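Local coordinates for beta-glucanase (Bacteroides thetaiotaomicron, PDB 6EUG), which probably hydrolyses beta-1,3-galactosidic linkages of arabinogalactan, the part present here being the family 43 glycoside hydrolase domain of a longer protein, at residues L129-K132 with G133-Y136; Y184-W187 with W188-K191; Y193-A197 with K198-V202. All blocks are in the same frame, centred on the assembly; numbering follows the deposited sequence.

Interaction 1: residues L129-K132 with G133-Y136. With GIM (glucoimidazole), chain B.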
ATOM      1  N   LEU A 129       1.848  -2.840  10.356  1.00 14.51           N
ATOM      2  CA  LEU A 129       2.200  -3.680  11.495  1.00 14.91           C
ATOM      3  C   LEU A 129       0.968  -4.032  12.336  1.00 14.24           C
ATOM      4  O   LEU A 129       0.164  -3.158  12.646  1.00 14.76           O
ATOM      5  CB  LEU A 129       3.213  -2.954  12.405  1.00 15.84           C
ATOM      6  CG  LEU A 129       3.677  -3.703  13.676  1.00 17.50           C
ATOM      7  CD1 LEU A 129       4.491  -4.949  13.336  1.00 19.57           C
ATOM      8  CD2 LEU A 129       4.504  -2.775  14.552  1.00 17.01           C
ATOM      9  N   GLU A 130       0.844  -5.314  12.728  1.00 14.63           N
ATOM     10  CA  GLU A 130      -0.048  -5.737  13.788  1.00 15.71           C
ATOM     11  C   GLU A 130       0.802  -6.463  14.853  1.00 15.26           C
ATOM     12  O   GLU A 130       1.623  -7.350  14.540  1.00 16.25           O
ATOM     13  CB  GLU A 130      -1.162  -6.660  13.273  1.00 16.50           C
ATOM     14  CG  GLU A 130      -2.024  -6.100  12.133  1.00 16.33           C
ATOM     15  CD  GLU A 130      -3.009  -5.007  12.509  1.00 16.52           C
ATOM     16  OE1 GLU A 130      -3.258  -4.801  13.722  1.00 17.06           O
ATOM     17  OE2 GLU A 130      -3.594  -4.377  11.576  1.00 14.33           O
ATOM     18  N   LEU A 131       0.617  -6.040  16.104  1.00 16.21           N
ATOM     19  CA  LEU A 131       1.386  -6.550  17.227  1.00 16.32           C
ATOM     20  C   LEU A 131       1.103  -8.039  17.475  1.00 16.11           C
ATOM     21  O   LEU A 131      -0.017  -8.516  17.257  1.00 17.44           O
ATOM     22  CB  LEU A 131       1.106  -5.732  18.491  1.00 17.56           C
ATOM     23  CG  LEU A 131       1.380  -4.221  18.466  1.00 20.85           C
ATOM     24  CD1 LEU A 131       0.906  -3.541  19.753  1.00 20.68           C
ATOM     25  CD2 LEU A 131       2.856  -3.944  18.241  1.00 22.62           C
ATOM     26  N   LYS A 132       2.149  -8.761  17.863  1.00 15.23           N
ATOM     27  CA  LYS A 132       2.069 -10.189  18.182  1.00 15.54           C
ATOM     28  C   LYS A 132       0.911 -10.478  19.098  1.00 16.20           C
ATOM     29  O   LYS A 132       0.728  -9.810  20.120  1.00 18.48           O
ATOM     30  CB  LYS A 132       3.389 -10.648  18.856  1.00 16.41           C
ATOM     31  CG  LYS A 132       3.388 -12.095  19.362  1.00 17.61           C
ATOM     32  CD  LYS A 132       4.682 -12.515  20.052  1.00 20.20           C
ATOM     33  CE  LYS A 132       4.614 -13.993  20.479  1.00 22.07           C
ATOM     34  NZ  LYS A 132       5.757 -14.375  21.348  1.00 25.22           N
ATOM     35  N   GLY A 133       0.126 -11.476  18.708  1.00 19.36           N
ATOM     36  CA  GLY A 133      -0.953 -12.003  19.529  1.00 22.22           C
ATOM     37  C   GLY A 133      -2.237 -11.200  19.551  1.00 21.41           C
ATOM     38  O   GLY A 133      -3.156 -11.569  20.294  1.00 23.71           O
ATOM     39  N   GLN A 134      -2.295 -10.092  18.788  1.00 19.54           N
ATOM     40  CA  GLN A 134      -3.444  -9.182  18.804  1.00 19.42           C
ATOM     41  C   GLN A 134      -4.298  -9.211  17.529  1.00 18.82           C
ATOM     42  O   GLN A 134      -5.149  -8.336  17.325  1.00 19.13           O
ATOM     43  CB  GLN A 134      -2.981  -7.740  19.166  1.00 20.07           C
ATOM     44  CG  GLN A 134      -2.227  -7.710  20.487  1.00 25.63           C
ATOM     45  CD  GLN A 134      -2.112  -6.332  21.114  1.00 30.96           C
ATOM     46  OE1 GLN A 134      -3.047  -5.535  21.093  1.00 35.54           O
ATOM     47  NE2 GLN A 134      -0.950  -6.051  21.696  1.00 33.01           N
ATOM     48  N   GLY A 135      -4.119 -10.227  16.682  1.00 19.03           N
ATOM     49  CA  GLY A 135      -4.872 -10.319  15.416  1.00 18.37           C
ATOM     50  C   GLY A 135      -4.607  -9.095  14.522  1.00 18.45           C
ATOM     51  O   GLY A 135      -3.479  -8.651  14.392  1.00 19.46           O
ATOM     52  N   TYR A 136      -5.652  -8.546  13.925  1.00 18.07           N
ATOM     53  CA  TYR A 136      -5.552  -7.283  13.163  1.00 17.18           C
ATOM     54  C   TYR A 136      -6.134  -6.056  13.949  1.00 18.25           C
ATOM     55  O   TYR A 136      -6.416  -5.002  13.372  1.00 17.96           O
ATOM     56  CB  TYR A 136      -6.208  -7.447  11.763  1.00 19.92           C
ATOM     57  CG  TYR A 136      -5.378  -8.238  10.747  1.00 19.20           C
ATOM     58  CD1 TYR A 136      -5.478  -9.620  10.664  1.00 20.31           C
ATOM     59  CD2 TYR A 136      -4.525  -7.595   9.846  1.00 19.03           C
ATOM     60  CE1 TYR A 136      -4.734 -10.359   9.745  1.00 21.46           C
ATOM     61  CE2 TYR A 136      -3.767  -8.323   8.929  1.00 20.67           C
ATOM     62  CZ  TYR A 136      -3.888  -9.718   8.870  1.00 19.57           C
ATOM     63  OH  TYR A 136      -3.160 -10.493   7.978  1.00 19.33           O
TER
HETATM   64  C1  GIM B 401      -6.391  -8.014   2.885  1.00 21.19           C
HETATM   65  C2  GIM B 401      -5.197  -7.196   2.579  1.00 20.81           C
HETATM   66  N10 GIM B 401      -6.393  -9.225   3.471  1.00 23.02           N
HETATM   67  C3  GIM B 401      -3.934  -8.071   2.664  1.00 20.85           C
HETATM   68  C4  GIM B 401      -4.010  -8.954   3.945  1.00 23.02           C
HETATM   69  C5  GIM B 401      -5.156  -9.971   3.832  1.00 22.59           C
HETATM   70  C6  GIM B 401      -5.350 -10.802   5.099  1.00 24.67           C
HETATM   71  C7  GIM B 401      -8.493  -8.622   3.096  1.00 24.58           C
HETATM   72  C8  GIM B 401      -7.687  -9.626   3.594  1.00 24.10           C
HETATM   73  N1  GIM B 401      -7.675  -7.637   2.661  1.00 21.48           N
HETATM   74  O3  GIM B 401      -2.755  -7.254   2.737  1.00 20.77           O
HETATM   75  O2  GIM B 401      -5.439  -6.476   1.340  1.00 21.37           O
HETATM   76  O4  GIM B 401      -4.151  -8.190   5.170  1.00 21.23           O
HETATM   77  O6  GIM B 401      -5.842  -9.987   6.160  1.00 28.24           O
HETATM   78  O   HOH W   1      -1.061  -9.829  15.040  1.00 18.10           O
HETATM   79  O   HOH W   2       1.910  -7.921  21.643  1.00 26.92           O
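E130 and Y136 meet at the two ends of a short loop, and Y136 carries the contact on to glucoimidazole. Y136 OH comes within 3.3 Å of ligand O6, which approaches the ring obliquely. The same hydroxyl is hydrogen-bonded to E110, whose other carboxylate oxygen binds the ligand, so E110 ties tyrosine and ligand together. E130 crosses Y136 at about a right angle, its CG coming obliquely to the ring, 3.7 Å from Y136 CD2. A bend at chi2 (-73°) folds the E130 carboxylate back against the Y136 backbone, leaving OE1 3.2 Å from Y136 O. This pairing of two acceptors would probably be unfavourable alone; R213, hydrogen-bonded to Y136 O, should offset it, while H128 and the A139 amide hold the two carboxylate oxygens. Further round, a type II turn from L131 to Q134 is closed by Q134 N to L131 O, 3.2 Å, with positive-phi G133 in its third position. A water donates to both L131 O and G135 O, bracing the loop just before Y136. L131 and Q134 lie side by side, pointing the same way, L131 CD1 3.7 Å from Q134 NE2. The loop joins strand 122-130 to strand 140-146 in one antiparallel sheet; I108 of strand 108-117 touches both E130 and Y136, and L131 packs on R140.

Interaction 2: residues Y184-W187 with W188-K191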
ATOM      1  N   TYR A 184     -25.552   2.947  17.690  1.00 25.03           N
ATOM      2  CA  TYR A 184     -25.020   2.581  16.345  1.00 24.04           C
ATOM      3  C   TYR A 184     -24.268   1.223  16.347  1.00 28.20           C
ATOM      4  O   TYR A 184     -23.312   1.049  15.611  1.00 27.16           O
ATOM      5  CB  TYR A 184     -24.112   3.739  15.794  1.00 27.03           C
ATOM      6  CG  TYR A 184     -24.860   5.034  15.630  1.00 24.81           C
ATOM      7  CD1 TYR A 184     -25.613   5.288  14.488  1.00 25.72           C
ATOM      8  CD2 TYR A 184     -24.876   5.998  16.643  1.00 25.34           C
ATOM      9  CE1 TYR A 184     -26.341   6.479  14.346  1.00 26.72           C
ATOM     10  CE2 TYR A 184     -25.590   7.183  16.507  1.00 26.78           C
ATOM     11  CZ  TYR A 184     -26.325   7.423  15.360  1.00 26.01           C
ATOM     12  OH  TYR A 184     -27.062   8.591  15.235  1.00 26.87           O
ATOM     13  N   LYS A 185     -24.738   0.250  17.134  1.00 31.96           N
ATOM     14  CA  LYS A 185     -24.072  -1.058  17.245  1.00 30.53           C
ATOM     15  C   LYS A 185     -24.180  -1.914  15.969  1.00 27.76           C
ATOM     16  O   LYS A 185     -23.232  -2.611  15.627  1.00 30.38           O
ATOM     17  CB  LYS A 185     -24.619  -1.878  18.434  1.00 34.73           C
ATOM     18  CG  LYS A 185     -24.197  -1.415  19.809  1.00 38.37           C
ATOM     19  CD  LYS A 185     -24.628  -2.469  20.834  1.00 41.98           C
ATOM     20  CE  LYS A 185     -24.581  -1.954  22.255  1.00 55.86           C
ATOM     21  NZ  LYS A 185     -24.737  -3.039  23.274  1.00 63.11           N
ATOM     22  N   GLU A 186     -25.324  -1.858  15.272  1.00 24.24           N
ATOM     23  CA  GLU A 186     -25.539  -2.677  14.095  1.00 26.08           C
ATOM     24  C   GLU A 186     -24.915  -2.014  12.860  1.00 26.04           C
ATOM     25  O   GLU A 186     -25.378  -0.966  12.397  1.00 25.61           O
ATOM     26  CB  GLU A 186     -27.035  -2.902  13.865  1.00 27.14           C
ATOM     27  CG  GLU A 186     -27.315  -4.014  12.875  1.00 30.03           C
ATOM     28  CD  GLU A 186     -28.773  -4.115  12.501  1.00 34.55           C
ATOM     29  OE1 GLU A 186     -29.634  -3.521  13.202  1.00 36.29           O
ATOM     30  OE2 GLU A 186     -29.042  -4.790  11.483  1.00 36.73           O
ATOM     31  N   TRP A 187     -23.873  -2.633  12.320  1.00 24.62           N
ATOM     32  CA  TRP A 187     -23.291  -2.180  11.044  1.00 22.68           C
ATOM     33  C   TRP A 187     -24.305  -2.298   9.871  1.00 21.54           C
ATOM     34  O   TRP A 187     -25.173  -3.166   9.862  1.00 23.00           O
ATOM     35  CB  TRP A 187     -22.029  -2.991  10.727  1.00 23.89           C
ATOM     36  CG  TRP A 187     -20.815  -2.591  11.507  1.00 23.43           C
ATOM     37  CD1 TRP A 187     -20.762  -2.174  12.799  1.00 24.39           C
ATOM     38  CD2 TRP A 187     -19.462  -2.619  11.032  1.00 23.85           C
ATOM     39  NE1 TRP A 187     -19.452  -1.910  13.159  1.00 26.73           N
ATOM     40  CE2 TRP A 187     -18.639  -2.163  12.087  1.00 27.02           C
ATOM     41  CE3 TRP A 187     -18.871  -2.944   9.800  1.00 26.70           C
ATOM     42  CZ2 TRP A 187     -17.241  -2.046  11.958  1.00 27.11           C
ATOM     43  CZ3 TRP A 187     -17.477  -2.825   9.669  1.00 29.94           C
ATOM     44  CH2 TRP A 187     -16.683  -2.380  10.749  1.00 29.57           C
ATOM     45  N   TRP A 188     -24.189  -1.363   8.926  1.00 20.01           N
ATOM     46  CA  TRP A 188     -24.830  -1.368   7.600  1.00 21.36           C
ATOM     47  C   TRP A 188     -26.307  -0.994   7.616  1.00 17.95           C
ATOM     48  O   TRP A 188     -26.990  -1.160   6.596  1.00 19.94           O
ATOM     49  CB  TRP A 188     -24.559  -2.672   6.782  1.00 21.09           C
ATOM     50  CG  TRP A 188     -23.065  -2.911   6.606  1.00 22.55           C
ATOM     51  CD1 TRP A 188     -22.321  -3.880   7.198  1.00 25.17           C
ATOM     52  CD2 TRP A 188     -22.155  -2.150   5.794  1.00 21.29           C
ATOM     53  NE1 TRP A 188     -21.006  -3.763   6.830  1.00 28.42           N
ATOM     54  CE2 TRP A 188     -20.873  -2.707   5.973  1.00 24.33           C
ATOM     55  CE3 TRP A 188     -22.293  -1.036   4.964  1.00 22.76           C
ATOM     56  CZ2 TRP A 188     -19.752  -2.210   5.335  1.00 26.21           C
ATOM     57  CZ3 TRP A 188     -21.169  -0.544   4.310  1.00 24.47           C
ATOM     58  CH2 TRP A 188     -19.918  -1.123   4.511  1.00 26.16           C
ATOM     59  N   THR A 189     -26.808  -0.465   8.744  1.00 17.68           N
ATOM     60  CA  THR A 189     -28.118   0.187   8.737  1.00 16.51           C
ATOM     61  C   THR A 189     -27.980   1.548   8.014  1.00 14.83           C
ATOM     62  O   THR A 189     -26.871   2.084   7.906  1.00 17.27           O
ATOM     63  CB  THR A 189     -28.662   0.459  10.144  1.00 17.24           C
ATOM     64  OG1 THR A 189     -27.833   1.413  10.830  1.00 18.48           O
ATOM     65  CG2 THR A 189     -28.772  -0.847  10.976  1.00 20.75           C
ATOM     66  N   PRO A 190     -29.109   2.114   7.539  1.00 16.28           N
ATOM     67  CA  PRO A 190     -28.974   3.425   6.899  1.00 17.39           C
ATOM     68  C   PRO A 190     -28.394   4.490   7.814  1.00 15.77           C
ATOM     69  O   PRO A 190     -27.572   5.319   7.360  1.00 16.43           O
ATOM     70  CB  PRO A 190     -30.420   3.786   6.492  1.00 17.93           C
ATOM     71  CG  PRO A 190     -31.174   2.517   6.495  1.00 20.70           C
ATOM     72  CD  PRO A 190     -30.435   1.500   7.295  1.00 17.00           C
ATOM     73  N   LYS A 191     -28.816   4.512   9.083  1.00 16.28           N
ATOM     74  CA  LYS A 191     -28.286   5.506  10.003  1.00 16.43           C
ATOM     75  C   LYS A 191     -26.802   5.272  10.308  1.00 15.59           C
ATOM     76  O   LYS A 191     -26.030   6.245  10.452  1.00 15.26           O
ATOM     77  CB  LYS A 191     -29.125   5.634  11.294  1.00 17.94           C
ATOM     78  CG  LYS A 191     -29.089   4.435  12.242  1.00 19.70           C
ATOM     79  CD  LYS A 191     -29.917   4.608  13.524  1.00 25.71           C
ATOM     80  CE  LYS A 191     -29.633   3.440  14.470  1.00 30.72           C
ATOM     81  NZ  LYS A 191     -30.224   3.560  15.846  1.00 35.41           N
TER
HETATM   82  O   HOH W   3     -26.861   1.053  13.413  1.00 20.25           O
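The N-terminus of helix 190-197 is entered through a type II beta turn, E186 to T189, with T189 as the N-cap residue. T189 OG1 sits between the backbone N and the carbonyl carbon (chi1 65°), which turns it toward the first helical turn, where it caps the amide of W192. A water bridges back to the turn: it donates to E186 O at 2.7 Å and lies 2.8 Å from T189 OG1. The methyl branch of T189 faces E186, its CG2 3.6 Å from E186 OE1 and similarly close to the carboxylate carbon, so the extended glutamate passes across the methyl in a van der Waals contact. At the middle of the turn, W187 and W188 form an offset edge-to-face pair, the edge of W187 directed at the face of W188 with planes at 71°. Their closest side-chain approaches are W187 CB to W188 CD1 and W187 CE3 to W188 NE1, both 3.7 Å, and NE1 lies at the edge of the W187 ring, in its plane. W192 stacks on W187 and also meets W188, making an aromatic cluster of three indoles. On the other flank K191 runs extended past Y184, with K191 CG 4.0 Å from Y184 CE1. Its ammonium is hydrogen-bonded to the carbonyl of E183, and K191 NZ stands 5.3 Å from the Y184 ring centroid, at most a weak cation-pi attraction. Chemically, the clear polar link between E186 and T189 is the bridging water: it holds E186 O and, together with W192 N, T189 OG1, while E183 O holds K191 NZ and aromatic and methyl packing joins the turn to the helix start.

Interaction 3: residues Y193-A197 with K198-V202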
ATOM      1  N   TYR A 193     -24.495   3.923   8.233  1.00 14.92           N
ATOM      2  CA  TYR A 193     -23.727   4.309   7.032  1.00 16.32           C
ATOM      3  C   TYR A 193     -23.570   5.847   6.940  1.00 16.78           C
ATOM      4  O   TYR A 193     -22.467   6.356   6.722  1.00 15.37           O
ATOM      5  CB  TYR A 193     -24.353   3.726   5.758  1.00 16.67           C
ATOM      6  CG  TYR A 193     -23.538   4.037   4.521  1.00 16.85           C
ATOM      7  CD1 TYR A 193     -23.683   5.271   3.855  1.00 19.65           C
ATOM      8  CD2 TYR A 193     -22.594   3.143   4.044  1.00 19.66           C
ATOM      9  CE1 TYR A 193     -22.889   5.597   2.753  1.00 20.94           C
ATOM     10  CE2 TYR A 193     -21.806   3.452   2.935  1.00 21.12           C
ATOM     11  CZ  TYR A 193     -21.952   4.676   2.290  1.00 19.88           C
ATOM     12  OH  TYR A 193     -21.180   4.944   1.200  1.00 21.98           O
ATOM     13  N   GLU A 194     -24.667   6.581   7.154  1.00 15.53           N
ATOM     14  CA  GLU A 194     -24.611   8.048   7.177  1.00 15.96           C
ATOM     15  C   GLU A 194     -23.605   8.516   8.259  1.00 18.64           C
ATOM     16  O   GLU A 194     -22.802   9.433   8.039  1.00 15.82           O
ATOM     17  CB  GLU A 194     -26.026   8.635   7.424  1.00 17.62           C
ATOM     18  CG  GLU A 194     -26.026  10.157   7.555  1.00 17.92           C
ATOM     19  CD  GLU A 194     -27.276  10.775   8.151  1.00 17.76           C
ATOM     20  OE1 GLU A 194     -28.057  10.124   8.886  1.00 19.11           O
ATOM     21  OE2 GLU A 194     -27.427  11.972   7.927  1.00 19.78           O
ATOM     22  N   ALA A 195     -23.664   7.878   9.434  1.00 16.42           N
ATOM     23  CA  ALA A 195     -22.772   8.281  10.548  1.00 16.59           C
ATOM     24  C   ALA A 195     -21.282   8.058  10.172  1.00 17.25           C
ATOM     25  O   ALA A 195     -20.428   8.928  10.385  1.00 15.53           O
ATOM     26  CB  ALA A 195     -23.130   7.551  11.839  1.00 18.50           C
ATOM     27  N   ILE A 196     -20.996   6.930   9.540  1.00 16.00           N
ATOM     28  CA  ILE A 196     -19.637   6.656   9.062  1.00 15.73           C
ATOM     29  C   ILE A 196     -19.215   7.734   8.051  1.00 14.69           C
ATOM     30  O   ILE A 196     -18.116   8.268   8.146  1.00 15.29           O
ATOM     31  CB  ILE A 196     -19.547   5.255   8.427  1.00 16.68           C
ATOM     32  CG1 ILE A 196     -19.778   4.182   9.515  1.00 16.90           C
ATOM     33  CG2 ILE A 196     -18.239   5.073   7.672  1.00 18.35           C
ATOM     34  CD1 ILE A 196     -18.688   4.106  10.581  1.00 17.45           C
ATOM     35  N   ALA A 197     -20.106   8.050   7.107  1.00 14.47           N
ATOM     36  CA  ALA A 197     -19.818   9.030   6.070  1.00 15.79           C
ATOM     37  C   ALA A 197     -19.466  10.404   6.667  1.00 17.41           C
ATOM     38  O   ALA A 197     -18.557  11.090   6.173  1.00 18.49           O
ATOM     39  CB  ALA A 197     -20.971   9.118   5.088  1.00 18.24           C
ATOM     40  N   LYS A 198     -20.183  10.784   7.729  1.00 17.36           N
ATOM     41  CA  LYS A 198     -19.972  12.049   8.436  1.00 18.94           C
ATOM     42  C   LYS A 198     -18.883  12.053   9.485  1.00 18.65           C
ATOM     43  O   LYS A 198     -18.635  13.079  10.140  1.00 22.00           O
ATOM     44  CB  LYS A 198     -21.306  12.540   9.034  1.00 21.48           C
ATOM     45  CG  LYS A 198     -22.335  12.911   7.961  1.00 22.23           C
ATOM     46  CD  LYS A 198     -23.668  13.405   8.560  1.00 26.47           C
ATOM     47  CE  LYS A 198     -24.543  14.262   7.623  1.00 31.37           C
ATOM     48  NZ  LYS A 198     -25.183  13.574   6.463  1.00 32.34           N
ATOM     49  N   GLY A 199     -18.238  10.918   9.689  1.00 16.18           N
ATOM     50  CA  GLY A 199     -17.030  10.855  10.538  1.00 15.67           C
ATOM     51  C   GLY A 199     -17.083  10.248  11.931  1.00 15.31           C
ATOM     52  O   GLY A 199     -16.173  10.484  12.764  1.00 18.01           O
ATOM     53  N   MET A 200     -18.067   9.417  12.176  1.00 16.56           N
ATOM     54  CA  MET A 200     -18.230   8.770  13.466  1.00 17.25           C
ATOM     55  C   MET A 200     -16.971   8.037  13.925  1.00 16.20           C
ATOM     56  O   MET A 200     -16.584   8.144  15.072  1.00 17.73           O
ATOM     57  CB  MET A 200     -19.429   7.810  13.415  1.00 17.83           C
ATOM     58  CG  MET A 200     -19.669   7.018  14.695  1.00 18.70           C
ATOM     59  SD  MET A 200     -21.252   6.127  14.784  1.00 20.00           S
ATOM     60  CE  MET A 200     -21.024   4.895  13.513  1.00 17.87           C
ATOM     61  N   PHE A 201     -16.356   7.277  13.025  1.00 14.41           N
ATOM     62  CA  PHE A 201     -15.113   6.539  13.423  1.00 13.67           C
ATOM     63  C   PHE A 201     -13.870   7.421  13.487  1.00 13.96           C
ATOM     64  O   PHE A 201     -12.877   7.073  14.195  1.00 15.92           O
ATOM     65  CB  PHE A 201     -14.892   5.274  12.535  1.00 15.16           C
ATOM     66  CG  PHE A 201     -15.818   4.090  12.846  1.00 15.59           C
ATOM     67  CD1 PHE A 201     -16.740   4.083  13.905  1.00 14.34           C
ATOM     68  CD2 PHE A 201     -15.756   2.959  12.045  1.00 15.72           C
ATOM     69  CE1 PHE A 201     -17.559   2.963  14.131  1.00 16.28           C
ATOM     70  CE2 PHE A 201     -16.561   1.844  12.268  1.00 16.67           C
ATOM     71  CZ  PHE A 201     -17.460   1.845  13.309  1.00 15.29           C
ATOM     72  N   VAL A 202     -13.863   8.541  12.763  1.00 14.24           N
ATOM     73  CA  VAL A 202     -12.815   9.533  12.968  1.00 14.99           C
ATOM     74  C   VAL A 202     -12.838  10.054  14.426  1.00 15.23           C
ATOM     75  O   VAL A 202     -11.789  10.078  15.110  1.00 17.94           O
ATOM     76  CB  VAL A 202     -12.926  10.726  11.984  1.00 15.81           C
ATOM     77  CG1 VAL A 202     -11.849  11.773  12.261  1.00 16.39           C
ATOM     78  CG2 VAL A 202     -12.830  10.264  10.522  1.00 17.15           C
TER
HETATM   79  O   HOH W   4     -16.177   7.482  10.151  1.00 16.81           O
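Helix 190-197 ends and helix 200-205 begins within a few residues, with K198 and G199 lying between them. K198 N is hydrogen-bonded to E194 O, 3.0 Å, as in a regular helix. Beyond it G199 takes a positive phi of 106° and two bonds reach back into the final turn: M200 N to A195 O at 3.0 Å, and G199 N to I196 O at 3.1 Å. This is a Schellman motif, and its glycine doubles as the N-cap of the next helix, so one residue closes the first helix and opens the second. A water extends the link, donating to I196 O and accepting from F201 N; R255 also binds I196 O and the neighbouring A197 O. On the inner side, I196 drops its CD1 onto the F201 ring, 3.4 Å from the centroid and only 10° off the normal, a CH-pi contact set over the middle of one face; R204 adds a cation-pi contact to the same ring. I196 CD1 also touches M200 CE at 3.8 Å. Extended through chi1 and chi2, M200 carries its SD to 3.8 Å from A195 CB, and the bend at chi3 (67°) turns CE toward A195 CB and I196 CD1; W179 packs against both A195 and M200. On the outer side E194 and K198 cross obliquely in a salt bridge, K198 NZ to E194 OE2 at 3.1 Å. The lysine bends at chi4 to reach the oxygen's anti lone pair, on the side away from the other carboxylate oxygen.

Interactions 2 and 3 belong to one run of chain between strands 154-159 and 215-219, a turn followed by two short helices: they share helix 190-197, their centres lie about 10 Å apart, and their side chains interlock. Y184 CB packs on M200 SD at 3.9 Å, W187 CZ2 on F201 CE2 and W188 CZ3 on Y193 CD2 both at 4.0 Å. Interaction 1 stands apart, its nearest atoms about 11 Å from interaction 2 and about 12 Å from interaction 3, on a loop of one of the five sheets of the family 43 beta-propeller. It alone supplies a ligand-pocket residue, Y136. The W187 side chain lies about 13 Å from glucoimidazole, too far for direct contact.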